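Local structure of secretin XcpQ (Pseudomonas aeruginosa, 4E9J) at residues V56-K61 / L74-T79. The protein forms the outer-membrane channel of a type II secretion system exporting proteins such as elastase LasB, and is represented here by the channel subunit's periplasmic N0, N1 and N2 domains. Numbering follows the deposited sequence.
Sequences VSVVSK and LSVMST
Val76 meets Val56 and Val58 through methyl groups alone, with no flat group between the two segments; the nearby planar group is the peptide carbonyl of Ser75, the residue before Val76, which receives two donors of Thr79 within the helix. Thr79 N makes the ordinary helical hydrogen bond to Ser75 O at 2.8 Å, and Thr79 OG1 reaches Ser75 O from the opposite face, also at 2.8 Å, tilted 35° from the carbonyl plane. The threonine hydroxyl thus turns back onto its own helix. Across the contact, Val76 CG2 sits against both branches of Val58, nearer to Val58 CG2 (3.8 Å) than to Val58 CG1 (4.1 Å). With CG1 of Val76 anti to the backbone N (chi1 168°), its two methyls divide the work: CG2 goes to Val58, while CG1 faces Val56 CG1 more loosely at 4.3 Å. This is helix-on-sheet packing inside the N0 domain, where helix 66-79 lies over strand 55-61, and Phe34 of helix 31-42 touches all three valines in the buried core. Strand 55-61 also pairs in parallel with strand 114-119, of the region assigned to N1. From the helix, Ser75 OG hydrogen-bonds with His141 NE2 and Thr79 OG1 with Ser154 OG, both partners in that same region.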
loop_
_atom_site.group_PDB
_atom_site.type_symbol
_atom_site.label_atom_id
_atom_site.label_comp_id
_atom_site.label_asym_id
_atom_site.label_seq_id
_atom_site.Cartn_x
_atom_site.Cartn_y
_atom_site.Cartn_z
ATOM N N VAL A 56 2.241 18.720 16.506
ATOM C CA VAL A 56 2.995 17.531 16.128
ATOM C C VAL A 56 4.032 17.147 17.158
ATOM O O VAL A 56 4.575 17.999 17.878
ATOM C CB VAL A 56 3.625 17.678 14.718
ATOM C CG1 VAL A 56 2.550 18.052 13.693
ATOM C CG2 VAL A 56 4.772 18.683 14.695
ATOM N N SER A 57 4.286 15.842 17.229
ATOM C CA SER A 57 5.364 15.263 18.006
ATOM C C SER A 57 6.148 14.409 16.992
ATOM O O SER A 57 5.561 13.562 16.314
ATOM C CB SER A 57 4.832 14.438 19.176
ATOM O OG SER A 57 4.104 15.251 20.087
ATOM N N VAL A 58 7.444 14.699 16.820
ATOM C CA VAL A 58 8.299 14.047 15.833
ATOM C C VAL A 58 9.540 13.572 16.534
ATOM O O VAL A 58 10.244 14.376 17.147
ATOM C CB VAL A 58 8.632 15.017 14.688
ATOM C CG1 VAL A 58 9.432 14.318 13.593
ATOM C CG2 VAL A 58 7.360 15.631 14.128
ATOM N N VAL A 59 9.825 12.273 16.414
ATOM C CA VAL A 59 10.911 11.630 17.142
ATOM C C VAL A 59 11.710 10.678 16.279
ATOM O O VAL A 59 11.129 9.838 15.599
ATOM C CB VAL A 59 10.306 10.893 18.359
ATOM C CG1 VAL A 59 11.352 10.085 19.127
ATOM C CG2 VAL A 59 9.576 11.862 19.279
ATOM N N SER A 60 13.049 10.837 16.290
ATOM C CA SER A 60 13.977 9.916 15.653
ATOM C C SER A 60 15.211 9.829 16.534
ATOM O O SER A 60 15.927 10.825 16.663
ATOM C CB SER A 60 14.350 10.371 14.247
ATOM O OG SER A 60 15.151 9.416 13.565
ATOM N N LYS A 61 15.410 8.671 17.185
ATOM C CA LYS A 61 16.593 8.384 17.992
ATOM C C LYS A 61 17.704 7.896 17.029
ATOM O O LYS A 61 18.886 8.073 17.317
ATOM C CB LYS A 61 16.290 7.345 19.098
ATOM N N LEU A 74 7.938 14.660 4.796
ATOM C CA LEU A 74 6.789 14.273 3.948
ATOM C C LEU A 74 5.805 13.381 4.691
ATOM O O LEU A 74 4.599 13.536 4.521
ATOM C CB LEU A 74 7.272 13.587 2.672
ATOM C CG LEU A 74 8.114 14.429 1.710
ATOM C CD1 LEU A 74 8.491 13.610 0.481
ATOM C CD2 LEU A 74 7.416 15.696 1.329
ATOM N N SER A 75 6.316 12.470 5.537
ATOM C CA SER A 75 5.505 11.582 6.351
ATOM C C SER A 75 4.715 12.377 7.371
ATOM O O SER A 75 3.551 12.068 7.601
ATOM C CB SER A 75 6.363 10.539 7.066
ATOM O OG SER A 75 6.541 9.395 6.247
ATOM N N VAL A 76 5.333 13.401 7.989
ATOM C CA VAL A 76 4.632 14.249 8.961
ATOM C C VAL A 76 3.540 15.060 8.255
ATOM O O VAL A 76 2.421 15.136 8.746
ATOM C CB VAL A 76 5.625 15.127 9.778
ATOM C CG1 VAL A 76 4.906 16.217 10.574
ATOM C CG2 VAL A 76 6.445 14.246 10.720
ATOM N N MET A 77 3.835 15.618 7.094
ATOM C CA MET A 77 2.845 16.404 6.346
ATOM C C MET A 77 1.657 15.505 5.976
ATOM O O MET A 77 0.515 15.837 6.286
ATOM C CB MET A 77 3.473 16.967 5.058
ATOM C CG MET A 77 4.408 18.188 5.225
ATOM S SD MET A 77 3.876 19.551 6.305
ATOM C CE MET A 77 4.691 19.127 7.745
ATOM N N SER A 78 1.937 14.353 5.346
ATOM C CA SER A 78 0.920 13.368 4.993
ATOM C C SER A 78 0.128 12.888 6.208
ATOM O O SER A 78 -1.094 12.792 6.104
ATOM C CB SER A 78 1.538 12.181 4.258
ATOM O OG SER A 78 0.580 11.164 4.020
ATOM N N THR A 79 0.783 12.691 7.379
ATOM C CA THR A 79 0.072 12.274 8.600
ATOM C C THR A 79 -1.040 13.258 8.974
ATOM O O THR A 79 -2.100 12.818 9.391
ATOM C CB THR A 79 1.039 12.084 9.796
ATOM O OG1 THR A 79 1.885 10.946 9.551
ATOM C CG2 THR A 79 0.306 11.889 11.165
#